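Local coordinates for ALBA-Domain Protein (Trypanosoma brucei, PDB 7DL8) that probably binds RNA through its Alba domain, at residues V14-R19 against F23-I28; I28-L33 against A100-Q105. All blocks are in the same frame, centred on the assembly; numbering follows the deposited sequence.

Contact 1 of 2, residues V14-R19 against F23-I28; sequences VRVGYR and FLFVDI
Phe-25 lays its ring over the backbone of Val-16 and reaches from helix 22-34 to the edge strand of the sheet. The Val-16 CA sits above one face of the ring, offset toward its rim, 3.9 Å from the centroid and 23° off the ring normal, a CH-pi contact. Both methyls of Val-16 meet the same side of the ring, CG1 coming within 3.7 Å of Phe-25 CD2. On the other ortho carbon, Phe-25 CD1, Val-14 CG1 approaches obliquely at 3.7 Å, so the two valines lie at the ortho carbons, both on one side of the ring plane. The far end of the ring lies against main-chain atoms: Arg-15 O is 3.5 Å from Phe-25 CE1, and Gly-17 N is equally near Phe-25 CE2. With chi1 at -59° and CG beside the backbone N, the ring projects to the strand.

One turn further along the helix, Ile-28 adds a smaller contact, its CG2 methyl touching Val-14 CG2 at 3.7 Å. The strand and helix axes run nearly antiparallel, at 166° and 9.4 Å apart, as expected where a strand turns back into the helix of a beta-alpha-beta unit. Val-14 and Val-16 are hydrogen-bonded through their backbones to the neighbouring strand 39-45, and Val-16 also packs on Glu-51 of helix 49-61. The side chain of Arg-15 leaves from the other side of the strand, so that residue meets the ring chiefly through its carbonyl oxygen.

No hydrogen bond joins the two segments; the fit of one aromatic ring to two valines and the backbone of Arg-15 and Gly-17 implies that apolar and CH-pi contacts hold the helix on the strand.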
ATOM      1  N   VAL A  14      15.158 -10.546  -7.647  1.00 45.90           N
ATOM      2  CA  VAL A  14      14.754 -10.171  -6.299  1.00 48.03           C
ATOM      3  C   VAL A  14      13.253  -9.925  -6.313  1.00 51.19           C
ATOM      4  O   VAL A  14      12.767  -9.048  -7.037  1.00 54.34           O
ATOM      5  CB  VAL A  14      15.515  -8.932  -5.801  1.00 45.39           C
ATOM      6  CG1 VAL A  14      15.075  -8.565  -4.391  1.00 38.19           C
ATOM      7  CG2 VAL A  14      17.014  -9.174  -5.855  1.00 40.92           C
ATOM      8  N   ARG A  15      12.521 -10.695  -5.512  1.00 46.82           N
ATOM      9  CA  ARG A  15      11.071 -10.579  -5.424  1.00 41.61           C
ATOM     10  C   ARG A  15      10.735  -9.722  -4.211  1.00 46.20           C
ATOM     11  O   ARG A  15      10.970 -10.130  -3.068  1.00 46.43           O
ATOM     12  CB  ARG A  15      10.423 -11.959  -5.326  1.00 39.06           C
ATOM     13  CG  ARG A  15       8.991 -11.947  -4.797  1.00 36.54           C
ATOM     14  CD  ARG A  15       8.040 -11.292  -5.783  1.00 38.26           C
ATOM     15  NE  ARG A  15       7.444 -12.269  -6.690  1.00 57.93           N
ATOM     16  CZ  ARG A  15       7.744 -12.366  -7.980  1.00 61.06           C
ATOM     17  NH1 ARG A  15       7.156 -13.282  -8.735  1.00 60.61           N
ATOM     18  NH2 ARG A  15       8.638 -11.547  -8.512  1.00 67.96           N
ATOM     19  N   VAL A  16      10.198  -8.531  -4.460  1.00 46.64           N
ATOM     20  CA  VAL A  16       9.826  -7.623  -3.382  1.00 46.90           C
ATOM     21  C   VAL A  16       8.471  -8.053  -2.840  1.00 50.41           C
ATOM     22  O   VAL A  16       7.510  -8.234  -3.599  1.00 58.33           O
ATOM     23  CB  VAL A  16       9.803  -6.168  -3.874  1.00 41.79           C
ATOM     24  CG1 VAL A  16       9.356  -5.242  -2.754  1.00 37.77           C
ATOM     25  CG2 VAL A  16      11.176  -5.766  -4.384  1.00 38.84           C
ATOM     26  N   GLY A  17       8.392  -8.214  -1.527  1.00 52.18           N
ATOM     27  CA  GLY A  17       7.206  -8.746  -0.902  1.00 51.19           C
ATOM     28  C   GLY A  17       7.191  -8.436   0.576  1.00 54.09           C
ATOM     29  O   GLY A  17       7.984  -7.633   1.072  1.00 58.12           O
ATOM     30  N   TYR A  18       6.274  -9.097   1.277  1.00 57.91           N
ATOM     31  CA  TYR A  18       6.071  -8.834   2.692  1.00 53.36           C
ATOM     32  C   TYR A  18       7.032  -9.622   3.566  1.00 49.17           C
ATOM     33  O   TYR A  18       7.157  -9.314   4.756  1.00 42.11           O
ATOM     34  CB  TYR A  18       4.642  -9.211   3.087  1.00 50.61           C
ATOM     35  CG  TYR A  18       4.431 -10.712   3.067  1.00 58.18           C
ATOM     36  CD1 TYR A  18       4.346 -11.405   1.865  1.00 66.98           C
ATOM     37  CD2 TYR A  18       4.354 -11.442   4.247  1.00 59.32           C
ATOM     38  CE1 TYR A  18       4.174 -12.775   1.836  1.00 69.85           C
ATOM     39  CE2 TYR A  18       4.181 -12.817   4.228  1.00 65.70           C
ATOM     40  CZ  TYR A  18       4.087 -13.476   3.018  1.00 71.20           C
ATOM     41  OH  TYR A  18       3.913 -14.841   2.989  1.00 74.48           O
ATOM     42  N   ARG A  19       7.700 -10.635   3.012  1.00 51.10           N
ATOM     43  CA  ARG A  19       8.693 -11.407   3.746  1.00 52.23           C
ATOM     44  C   ARG A  19       9.981 -10.632   3.984  1.00 55.01           C
ATOM     45  O   ARG A  19      10.932 -11.196   4.541  1.00 53.74           O
ATOM     46  CB  ARG A  19       9.003 -12.701   2.992  1.00 56.82           C
ATOM     47  CG  ARG A  19       7.773 -13.491   2.574  1.00 61.97           C
ATOM     48  CD  ARG A  19       7.394 -14.519   3.624  1.00 67.19           C
ATOM     49  NE  ARG A  19       7.817 -15.864   3.243  1.00 72.72           N
ATOM     50  CZ  ARG A  19       8.091 -16.832   4.109  1.00 74.70           C
ATOM     51  NH1 ARG A  19       7.987 -16.607   5.412  1.00 71.56           N
ATOM     52  NH2 ARG A  19       8.469 -18.027   3.674  1.00 77.61           N
ATOM     53  N   PHE A  23      14.646  -1.964   2.615  1.00 44.41           N
ATOM     54  CA  PHE A  23      16.077  -1.815   2.862  1.00 45.10           C
ATOM     55  C   PHE A  23      16.823  -3.104   2.541  1.00 44.76           C
ATOM     56  O   PHE A  23      17.951  -3.068   2.035  1.00 38.69           O
ATOM     57  CB  PHE A  23      16.323  -1.419   4.318  1.00 45.56           C
ATOM     58  CG  PHE A  23      15.650  -0.139   4.728  1.00 52.16           C
ATOM     59  CD1 PHE A  23      16.195   1.088   4.388  1.00 55.01           C
ATOM     60  CD2 PHE A  23      14.474  -0.165   5.459  1.00 50.41           C
ATOM     61  CE1 PHE A  23      15.579   2.266   4.770  1.00 54.34           C
ATOM     62  CE2 PHE A  23      13.852   1.008   5.842  1.00 50.08           C
ATOM     63  CZ  PHE A  23      14.405   2.225   5.498  1.00 52.67           C
ATOM     64  N   LEU A  24      16.206  -4.253   2.824  1.00 40.72           N
ATOM     65  CA  LEU A  24      16.856  -5.530   2.553  1.00 34.35           C
ATOM     66  C   LEU A  24      16.955  -5.796   1.056  1.00 43.78           C
ATOM     67  O   LEU A  24      17.982  -6.286   0.576  1.00 48.89           O
ATOM     68  CB  LEU A  24      16.099  -6.657   3.256  1.00 41.61           C
ATOM     69  CG  LEU A  24      16.525  -8.092   2.941  1.00 50.81           C
ATOM     70  CD1 LEU A  24      17.986  -8.315   3.304  1.00 38.58           C
ATOM     71  CD2 LEU A  24      15.631  -9.081   3.669  1.00 54.68           C
ATOM     72  N   PHE A  25      15.900  -5.475   0.300  1.00 42.07           N
ATOM     73  CA  PHE A  25      15.935  -5.710  -1.140  1.00 45.21           C
ATOM     74  C   PHE A  25      16.889  -4.754  -1.845  1.00 45.79           C
ATOM     75  O   PHE A  25      17.481  -5.118  -2.868  1.00 43.43           O
ATOM     76  CB  PHE A  25      14.532  -5.579  -1.737  1.00 44.23           C
ATOM     77  CG  PHE A  25      13.529  -6.529  -1.151  1.00 35.25           C
ATOM     78  CD1 PHE A  25      13.818  -7.878  -1.032  1.00 35.80           C
ATOM     79  CD2 PHE A  25      12.290  -6.075  -0.729  1.00 36.39           C
ATOM     80  CE1 PHE A  25      12.895  -8.756  -0.493  1.00 33.29           C
ATOM     81  CE2 PHE A  25      11.362  -6.945  -0.188  1.00 41.44           C
ATOM     82  CZ  PHE A  25      11.665  -8.288  -0.072  1.00 39.71           C
ATOM     83  N   VAL A  26      17.052  -3.537  -1.320  1.00 44.95           N
ATOM     84  CA  VAL A  26      18.060  -2.627  -1.854  1.00 42.98           C
ATOM     85  C   VAL A  26      19.459  -3.187  -1.627  1.00 43.43           C
ATOM     86  O   VAL A  26      20.310  -3.161  -2.525  1.00 44.09           O
ATOM     87  CB  VAL A  26      17.898  -1.227  -1.230  1.00 44.61           C
ATOM     88  CG1 VAL A  26      19.161  -0.402  -1.423  1.00 40.50           C
ATOM     89  CG2 VAL A  26      16.698  -0.512  -1.832  1.00 39.94           C
ATOM     90  N   ASP A  27      19.713  -3.717  -0.428  1.00 44.37           N
ATOM     91  CA  ASP A  27      21.027  -4.279  -0.129  1.00 38.15           C
ATOM     92  C   ASP A  27      21.298  -5.532  -0.949  1.00 37.42           C
ATOM     93  O   ASP A  27      22.411  -5.720  -1.455  1.00 40.49           O
ATOM     94  CB  ASP A  27      21.143  -4.572   1.366  1.00 44.73           C
ATOM     95  CG  ASP A  27      21.134  -3.313   2.208  1.00 55.50           C
ATOM     96  OD1 ASP A  27      21.335  -2.218   1.641  1.00 57.12           O
ATOM     97  OD2 ASP A  27      20.931  -3.417   3.435  1.00 59.91           O
ATOM     98  N   ILE A  28      20.300  -6.411  -1.076  1.00 39.23           N
ATOM     99  CA  ILE A  28      20.468  -7.621  -1.876  1.00 35.97           C
ATOM    100  C   ILE A  28      20.793  -7.259  -3.321  1.00 43.22           C
ATOM    101  O   ILE A  28      21.693  -7.841  -3.938  1.00 45.53           O
ATOM    102  CB  ILE A  28      19.212  -8.507  -1.784  1.00 45.21           C
ATOM    103  CG1 ILE A  28      19.120  -9.166  -0.407  1.00 45.73           C
ATOM    104  CG2 ILE A  28      19.222  -9.567  -2.873  1.00 39.75           C
ATOM    105  CD1 ILE A  28      17.782  -9.815  -0.134  1.00 36.30           C
TER

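Contact 2 of 2, residues I28-L33 against A100-Q105; sequences ITKHLL and AKYEEQ
Tyr-102 and Lys-30 meet where the long C-terminal helix 98-123 crosses helix 22-34 of the Alba fold. The apolar packing is tightest where the buried Lys-30 chain lies on the Tyr-102 ring, and these two residues give most of the buried surface. The short helical segments make a signed angle of -118° with their axes 11.4 Å apart, a wide separation bridged by long side chains. The CB of Lys-30 lies 3.7 Å from Tyr-102 CE1, and its CD comes near the adjoining ring carbon CD1. Lys-30 O is over one face of the tyrosine ring, offset toward the rim. With CG anti to the backbone N, Tyr-102 sends its ring across to the first helix. A second ring, that of His-34, meets it with inclined planes.

The Lys-30 chain, bent at chi3, carries the ammonium group onward to Gln-105. There NZ is shared: it bonds to the side-chain oxygens of both Gln-105 and Gln-62, so that Lys-30 of helix 22-34 links helix 98-123 to the loop after helix 49-61. A long, weak ion pair with Asp-27 may add to the stabilisation of its charge.

The side occupied by His-31 is more open to solvent and more thinly packed. The CA-CB bond of this residue points away from helix 98-123, yet the Tyr-102 hydroxyl sits at the edge of its imidazole, near the ring plane. His-31 CB is 3.9 Å from Tyr-102 OH, a contact without a hydrogen bond.

Across the polar end, Lys-30 NZ stands 3.0 Å from Gln-105 OE1. The C=O...N angle is 129°, and the nitrogen lies 41° out of the carbonyl plane.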
ATOM      1  N   ILE A  28      20.300  -6.411  -1.076  1.00 39.23           N
ATOM      2  CA  ILE A  28      20.468  -7.621  -1.876  1.00 35.97           C
ATOM      3  C   ILE A  28      20.793  -7.259  -3.321  1.00 43.22           C
ATOM      4  O   ILE A  28      21.693  -7.841  -3.938  1.00 45.53           O
ATOM      5  CB  ILE A  28      19.212  -8.507  -1.784  1.00 45.21           C
ATOM      6  CG1 ILE A  28      19.120  -9.166  -0.407  1.00 45.73           C
ATOM      7  CG2 ILE A  28      19.222  -9.567  -2.873  1.00 39.75           C
ATOM      8  CD1 ILE A  28      17.782  -9.815  -0.134  1.00 36.30           C
ATOM      9  N   THR A  29      20.062  -6.290  -3.879  1.00 42.24           N
ATOM     10  CA  THR A  29      20.321  -5.865  -5.251  1.00 41.47           C
ATOM     11  C   THR A  29      21.732  -5.307  -5.398  1.00 41.47           C
ATOM     12  O   THR A  29      22.430  -5.612  -6.372  1.00 41.46           O
ATOM     13  CB  THR A  29      19.287  -4.822  -5.683  1.00 43.76           C
ATOM     14  OG1 THR A  29      17.966  -5.334  -5.463  1.00 37.43           O
ATOM     15  CG2 THR A  29      19.456  -4.477  -7.155  1.00 39.77           C
ATOM     16  N   LYS A  30      22.170  -4.490  -4.435  1.00 41.44           N
ATOM     17  CA  LYS A  30      23.528  -3.959  -4.476  1.00 42.94           C
ATOM     18  C   LYS A  30      24.559  -5.074  -4.365  1.00 39.26           C
ATOM     19  O   LYS A  30      25.563  -5.077  -5.087  1.00 39.62           O
ATOM     20  CB  LYS A  30      23.725  -2.934  -3.357  1.00 47.08           C
ATOM     21  CG  LYS A  30      23.150  -1.562  -3.659  1.00 42.34           C
ATOM     22  CD  LYS A  30      23.606  -0.533  -2.636  1.00 45.97           C
ATOM     23  CE  LYS A  30      22.798  -0.626  -1.354  1.00 49.50           C
ATOM     24  NZ  LYS A  30      23.021   0.554  -0.473  1.00 46.99           N
ATOM     25  N   HIS A  31      24.328  -6.028  -3.461  1.00 39.54           N
ATOM     26  CA  HIS A  31      25.272  -7.125  -3.277  1.00 38.36           C
ATOM     27  C   HIS A  31      25.344  -8.008  -4.517  1.00 44.50           C
ATOM     28  O   HIS A  31      26.427  -8.473  -4.891  1.00 47.71           O
ATOM     29  CB  HIS A  31      24.883  -7.950  -2.051  1.00 44.02           C
ATOM     30  CG  HIS A  31      25.613  -9.251  -1.940  1.00 49.46           C
ATOM     31  ND1 HIS A  31      26.937  -9.334  -1.563  1.00 50.79           N
ATOM     32  CD2 HIS A  31      25.204 -10.525  -2.151  1.00 49.59           C
ATOM     33  CE1 HIS A  31      27.312 -10.599  -1.549  1.00 49.73           C
ATOM     34  NE2 HIS A  31      26.278 -11.344  -1.902  1.00 52.04           N
ATOM     35  N   LEU A  32      24.203  -8.251  -5.166  1.00 42.65           N
ATOM     36  CA  LEU A  32      24.199  -9.106  -6.349  1.00 42.99           C
ATOM     37  C   LEU A  32      24.924  -8.443  -7.512  1.00 46.09           C
ATOM     38  O   LEU A  32      25.662  -9.107  -8.249  1.00 49.54           O
ATOM     39  CB  LEU A  32      22.764  -9.454  -6.743  1.00 45.57           C
ATOM     40  CG  LEU A  32      22.029 -10.467  -5.863  1.00 47.40           C
ATOM     41  CD1 LEU A  32      20.565 -10.565  -6.267  1.00 46.70           C
ATOM     42  CD2 LEU A  32      22.700 -11.829  -5.935  1.00 47.14           C
ATOM     43  N   LEU A  33      24.754  -7.129  -7.675  1.00 45.57           N
ATOM     44  CA  LEU A  33      25.466  -6.428  -8.738  1.00 42.31           C
ATOM     45  C   LEU A  33      26.964  -6.403  -8.468  1.00 48.35           C
ATOM     46  O   LEU A  33      27.771  -6.587  -9.386  1.00 49.78           O
ATOM     47  CB  LEU A  33      24.927  -5.006  -8.887  1.00 38.19           C
ATOM     48  CG  LEU A  33      23.509  -4.844  -9.436  1.00 43.79           C
ATOM     49  CD1 LEU A  33      23.066  -3.391  -9.355  1.00 39.89           C
ATOM     50  CD2 LEU A  33      23.430  -5.353 -10.867  1.00 42.42           C
ATOM     51  N   ALA A 100      32.734   2.486  -6.896  1.00 58.16           N
ATOM     52  CA  ALA A 100      33.309   3.473  -5.987  1.00 48.59           C
ATOM     53  C   ALA A 100      32.337   3.866  -4.882  1.00 48.13           C
ATOM     54  O   ALA A 100      32.765   4.137  -3.754  1.00 57.12           O
ATOM     55  CB  ALA A 100      33.752   4.712  -6.765  1.00 42.21           C
ATOM     56  N   LYS A 101      31.034   3.897  -5.172  1.00 46.37           N
ATOM     57  CA  LYS A 101      30.065   4.261  -4.144  1.00 53.12           C
ATOM     58  C   LYS A 101      29.669   3.070  -3.284  1.00 60.75           C
ATOM     59  O   LYS A 101      29.320   3.249  -2.111  1.00 63.70           O
ATOM     60  CB  LYS A 101      28.818   4.878  -4.784  1.00 54.72           C
ATOM     61  CG  LYS A 101      29.092   6.096  -5.648  1.00 56.25           C
ATOM     62  CD  LYS A 101      27.828   6.907  -5.867  1.00 61.01           C
ATOM     63  CE  LYS A 101      27.846   7.605  -7.217  1.00 69.18           C
ATOM     64  NZ  LYS A 101      27.666   6.643  -8.343  1.00 76.64           N
ATOM     65  N   TYR A 102      29.711   1.856  -3.840  1.00 62.16           N
ATOM     66  CA  TYR A 102      29.450   0.673  -3.027  1.00 55.98           C
ATOM     67  C   TYR A 102      30.619   0.367  -2.102  1.00 53.33           C
ATOM     68  O   TYR A 102      30.413  -0.117  -0.984  1.00 53.05           O
ATOM     69  CB  TYR A 102      29.142  -0.534  -3.912  1.00 46.74           C
ATOM     70  CG  TYR A 102      28.616  -1.714  -3.126  1.00 40.67           C
ATOM     71  CD1 TYR A 102      27.460  -1.606  -2.363  1.00 39.77           C
ATOM     72  CD2 TYR A 102      29.279  -2.934  -3.137  1.00 44.09           C
ATOM     73  CE1 TYR A 102      26.977  -2.679  -1.637  1.00 44.20           C
ATOM     74  CE2 TYR A 102      28.803  -4.012  -2.414  1.00 45.10           C
ATOM     75  CZ  TYR A 102      27.652  -3.881  -1.668  1.00 43.59           C
ATOM     76  OH  TYR A 102      27.176  -4.953  -0.949  1.00 42.10           O
ATOM     77  N   GLU A 103      31.850   0.633  -2.550  1.00 50.01           N
ATOM     78  CA  GLU A 103      33.007   0.374  -1.702  1.00 43.31           C
ATOM     79  C   GLU A 103      33.078   1.363  -0.548  1.00 47.03           C
ATOM     80  O   GLU A 103      33.581   1.022   0.527  1.00 52.55           O
ATOM     81  CB  GLU A 103      34.291   0.429  -2.530  1.00 40.07           C
ATOM     82  N   GLU A 104      32.584   2.588  -0.750  1.00 45.44           N
ATOM     83  CA  GLU A 104      32.510   3.538   0.352  1.00 42.89           C
ATOM     84  C   GLU A 104      31.419   3.153   1.344  1.00 48.20           C
ATOM     85  O   GLU A 104      31.553   3.422   2.543  1.00 55.23           O
ATOM     86  CB  GLU A 104      32.267   4.949  -0.183  1.00 40.25           C
ATOM     87  N   GLN A 105      30.343   2.523   0.868  1.00 48.52           N
ATOM     88  CA  GLN A 105      29.297   2.061   1.772  1.00 45.42           C
ATOM     89  C   GLN A 105      29.731   0.811   2.527  1.00 44.36           C
ATOM     90  O   GLN A 105      29.379   0.638   3.699  1.00 43.61           O
ATOM     91  CB  GLN A 105      28.007   1.799   0.995  1.00 48.15           C
ATOM     92  CG  GLN A 105      27.211   3.054   0.677  1.00 51.16           C
ATOM     93  CD  GLN A 105      26.132   2.813  -0.361  1.00 57.60           C
ATOM     94  OE1 GLN A 105      25.753   1.673  -0.625  1.00 53.99           O
ATOM     95  NE2 GLN A 105      25.633   3.890  -0.955  1.00 62.80           N
TER

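In the fold
Helix 22-34 is common to both contacts and presents different sides to them. Contact 1 comes first along the chain and joins this helix to strand 13-16 within the beta-alpha-beta unit completed by strand 39-45; contact 2 follows, bringing in helix 98-123, which comes after the last strand of the sheet in the chain. Their centres are about 15 Å apart, yet their segments overlap at Ile-28, which does its touching in contact 1, and they meet directly, Val-14 CG2 lying 3.8 Å from Leu-32 CD1. The local strand-helix pairing and the long-range helix-helix crossing are therefore continuous through one helix, which connects the mixed sheet of the Alba fold to the start of the long C-terminal helix.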